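RNA 2'-o-ribose methyltransferase (PDB 1IPA) probably methylates the 2'-hydroxyl of a ribose in RNA, as a member of the TrmH family of knotted SPOUT methyltransferases. Local coordinates at residues A[77-81]-A[82-86]; A[163-166]-A[167-171]. All blocks are in the same frame, centred on the assembly; numbering follows the deposited sequence.

Interaction 1. Residues A[77-81]-A[82-86]; sequences LEVSE and AVLKK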
# COMPACT_ATOMS: atom_id res chain seq x y z
N LEU A 77 1.20 -26.52 -7.64
CA LEU A 77 2.06 -27.30 -6.76
C LEU A 77 1.36 -27.62 -5.45
O LEU A 77 0.98 -26.73 -4.70
CB LEU A 77 3.34 -26.52 -6.43
CG LEU A 77 4.56 -26.46 -7.36
CD1 LEU A 77 5.06 -27.87 -7.63
CD2 LEU A 77 4.20 -25.75 -8.65
N GLU A 78 1.17 -28.91 -5.18
CA GLU A 78 0.55 -29.31 -3.93
C GLU A 78 1.74 -29.19 -2.98
O GLU A 78 2.76 -29.85 -3.17
CB GLU A 78 0.04 -30.75 -4.02
CG GLU A 78 -0.83 -31.18 -2.87
CD GLU A 78 -1.63 -32.43 -3.20
OE1 GLU A 78 -1.01 -33.46 -3.57
OE2 GLU A 78 -2.87 -32.38 -3.10
N VAL A 79 1.60 -28.34 -1.97
CA VAL A 79 2.69 -28.08 -1.05
C VAL A 79 2.38 -28.31 0.43
O VAL A 79 1.22 -28.35 0.83
CB VAL A 79 3.17 -26.62 -1.28
CG1 VAL A 79 3.92 -26.11 -0.09
CG2 VAL A 79 4.03 -26.56 -2.53
N SER A 80 3.43 -28.46 1.23
CA SER A 80 3.30 -28.67 2.67
C SER A 80 3.27 -27.34 3.42
O SER A 80 3.62 -26.29 2.87
CB SER A 80 4.45 -29.53 3.19
OG SER A 80 5.64 -28.77 3.36
N GLU A 81 2.86 -27.40 4.68
CA GLU A 81 2.77 -26.22 5.52
C GLU A 81 4.14 -25.57 5.75
O GLU A 81 4.27 -24.35 5.72
CB GLU A 81 2.13 -26.59 6.87
CG GLU A 81 1.93 -25.41 7.80
CD GLU A 81 1.27 -25.81 9.11
OE1 GLU A 81 0.96 -24.91 9.92
OE2 GLU A 81 1.07 -27.03 9.34
N ALA A 82 5.15 -26.40 5.99
CA ALA A 82 6.49 -25.89 6.22
C ALA A 82 7.00 -25.10 5.02
O ALA A 82 7.75 -24.15 5.17
CB ALA A 82 7.43 -27.04 6.54
N VAL A 83 6.58 -25.49 3.82
CA VAL A 83 6.98 -24.81 2.60
C VAL A 83 6.24 -23.49 2.43
O VAL A 83 6.85 -22.48 2.10
CB VAL A 83 6.74 -25.70 1.37
CG1 VAL A 83 6.85 -24.87 0.10
CG2 VAL A 83 7.76 -26.82 1.34
N LEU A 84 4.93 -23.49 2.65
CA LEU A 84 4.15 -22.25 2.54
C LEU A 84 4.66 -21.24 3.56
O LEU A 84 4.74 -20.04 3.29
CB LEU A 84 2.67 -22.51 2.79
CG LEU A 84 1.93 -23.31 1.72
CD1 LEU A 84 0.54 -23.65 2.22
CD2 LEU A 84 1.88 -22.52 0.42
N LYS A 85 5.01 -21.73 4.74
CA LYS A 85 5.52 -20.90 5.83
C LYS A 85 6.84 -20.29 5.42
O LYS A 85 7.15 -19.16 5.81
CB LYS A 85 5.68 -21.76 7.09
CG LYS A 85 6.38 -21.08 8.26
CD LYS A 85 5.97 -21.73 9.59
CE LYS A 85 6.26 -23.24 9.67
NZ LYS A 85 7.72 -23.57 9.77
N LYS A 86 7.60 -21.02 4.63
CA LYS A 86 8.90 -20.55 4.15
C LYS A 86 8.71 -19.37 3.20
O LYS A 86 9.54 -18.46 3.16
CB LYS A 86 9.64 -21.68 3.43
CG LYS A 86 11.09 -21.35 3.07
CD LYS A 86 11.94 -21.17 4.32
CE LYS A 86 13.43 -21.23 3.98
NZ LYS A 86 14.32 -21.24 5.18
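S80 is the N-cap where strand 75-79 turns into helix 81-87, and both its oxygens face the first turn of that helix. Its backbone O accepts from L84 N at 3.1 Å; the donor lies in the carbonyl plane and the N-H...O angle is 164°, which marks a regular first helical bond. V83 N sends weak bonds to the same O and to S80 OG, the latter, the capping bond of the side chain, at 3.4 Å. That hydroxyl sits between the backbone N and carbonyl carbon of its own residue (chi1 79°), and its stronger hydrogen-bond partner is T4 O, beside strand 2-3.

L84 can be followed outward from the backbone. Its CB lies 3.8 Å from E81 O and slightly farther from S80 O; CG comes to 3.6 Å from S80 O and 3.9 Å from V79 CG1, and of the two methyls CD1 stays near S80 O while CD2 turns to V79 CG1. The last strand residue and the helix thus share an apolar patch, whose other side chains include L51, touched by V79, and W53, touched by L84, both of strand 47-53. This joins the helix to the mixed sheet of the putative RNA-binding domain. One residue further on, K85 N reaches E81 O at 2.9 Å, the donor tilted 20° from the carbonyl plane.

Interaction 2. Residues A[163-166]-A[167-171]; sequences TGVV and FSLRT
F167 and V166, neighbours in the chain, meet through a ring face and a methyl. V166 CG2 stands 4.2 Å from the centroid of the F167 ring and 12° off its normal, a CH-pi contact over the centre of one face. The torsions account for it: V166 CG2 is placed between its own backbone N and carbonyl carbon (chi1 -76°), while the phenyl group, with CG anti to its carbonyl carbon (chi1 -58°), swings back beside its own N. There CD1 approaches G164 O to 3.1 Å, obliquely to the ring. The same oxygen accepts from F167 N at 3.2 Å, with the donor well above the carbonyl plane, as in a 3-10 turn. An alanine at F167 would keep this backbone bond but is likely to leave V166 CG2 without its aromatic face and open a gap against A43, I45 and I159, which the ring also touches.

V165 O is gripped by two amides: L169 N at 3.0 Å, nearly in line with the carbonyl bond, and S168 N at 3.1 Å, above its plane. V165 CG1 runs alongside the L169 side chain and meets L169 CB at 3.8 Å. Further on, T171 OG1 donates to L169 O at 2.7 Å, fixing the threonine hydroxyl where strand 171-174 begins. T163, with positive phi, closes helix 156-161 in a Schellman motif, and the 3-10 turn that follows carries the chain to an outermost strand of the parallel, Rossmann-like sheet of the SPOUT domain.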
# COMPACT_ATOMS: atom_id res chain seq x y z
N THR A 163 -3.70 -5.33 1.93
CA THR A 163 -4.68 -6.33 1.54
C THR A 163 -4.86 -6.37 0.02
O THR A 163 -5.95 -6.57 -0.48
CB THR A 163 -6.07 -6.10 2.23
OG1 THR A 163 -6.55 -4.78 1.94
CG2 THR A 163 -5.94 -6.27 3.73
N GLY A 164 -3.76 -6.17 -0.72
CA GLY A 164 -3.81 -6.23 -2.17
C GLY A 164 -4.19 -4.95 -2.91
O GLY A 164 -4.13 -4.89 -4.14
N VAL A 165 -4.57 -3.93 -2.15
CA VAL A 165 -4.96 -2.64 -2.71
C VAL A 165 -3.85 -1.98 -3.53
O VAL A 165 -4.13 -1.14 -4.39
CB VAL A 165 -5.46 -1.69 -1.58
CG1 VAL A 165 -5.30 -0.25 -1.97
CG2 VAL A 165 -6.92 -2.00 -1.26
N VAL A 166 -2.60 -2.36 -3.28
CA VAL A 166 -1.46 -1.79 -4.01
C VAL A 166 -1.51 -2.05 -5.51
O VAL A 166 -0.90 -1.31 -6.29
CB VAL A 166 -0.10 -2.35 -3.53
CG1 VAL A 166 0.27 -1.72 -2.23
CG2 VAL A 166 -0.16 -3.87 -3.38
N PHE A 167 -2.22 -3.10 -5.91
CA PHE A 167 -2.33 -3.46 -7.32
C PHE A 167 -3.25 -2.53 -8.10
O PHE A 167 -3.30 -2.59 -9.33
CB PHE A 167 -2.87 -4.90 -7.46
CG PHE A 167 -2.02 -5.93 -6.76
CD1 PHE A 167 -2.60 -6.87 -5.92
CD2 PHE A 167 -0.64 -5.95 -6.94
CE1 PHE A 167 -1.83 -7.80 -5.26
CE2 PHE A 167 0.15 -6.90 -6.28
CZ PHE A 167 -0.45 -7.82 -5.44
N SER A 168 -3.97 -1.66 -7.40
CA SER A 168 -4.92 -0.76 -8.06
C SER A 168 -4.88 0.73 -7.66
O SER A 168 -5.26 1.59 -8.45
CB SER A 168 -6.33 -1.30 -7.86
OG SER A 168 -6.60 -1.55 -6.48
N LEU A 169 -4.43 1.04 -6.44
CA LEU A 169 -4.37 2.43 -6.00
C LEU A 169 -3.14 3.17 -6.54
O LEU A 169 -2.01 2.79 -6.25
CB LEU A 169 -4.35 2.51 -4.47
CG LEU A 169 -4.39 3.94 -3.92
CD1 LEU A 169 -5.65 4.63 -4.42
CD2 LEU A 169 -4.38 3.91 -2.39
N ARG A 170 -3.37 4.24 -7.30
CA ARG A 170 -2.28 5.01 -7.86
C ARG A 170 -1.34 5.48 -6.74
O ARG A 170 -1.67 6.37 -5.96
CB ARG A 170 -2.80 6.22 -8.64
CG ARG A 170 -1.68 7.03 -9.25
CD ARG A 170 -2.13 8.36 -9.84
NE ARG A 170 -2.86 8.23 -11.10
CZ ARG A 170 -4.17 8.02 -11.20
NH1 ARG A 170 -4.90 7.92 -10.10
NH2 ARG A 170 -4.74 7.92 -12.39
N THR A 171 -0.17 4.86 -6.68
CA THR A 171 0.81 5.16 -5.66
C THR A 171 2.12 5.57 -6.31
O THR A 171 2.74 4.76 -7.01
CB THR A 171 1.05 3.93 -4.79
OG1 THR A 171 -0.21 3.44 -4.32
CG2 THR A 171 1.94 4.28 -3.61

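Overall arrangement
Interactions 1 and 2 are separate: their centres lie about 26 Å apart, and their nearest atoms about 16 Å. Interaction 1 precedes interaction 2 in the chain and belongs to the putative substrate-binding part, at the end of a strand of the mixed sheet, whereas interaction 2 belongs to the SPOUT methylase part, leading into an edge strand of the parallel sheet. Both are local turns between a helix and a strand, but in reverse order: 77-86 from strand to helix, 163-171 from helix to strand. Interaction 2 lies about 6 Å from the centre of the chain, interaction 1 about 26 Å, centre to centre. Through F167, interaction 2 touches A43 and I45 of the putative substrate-binding part.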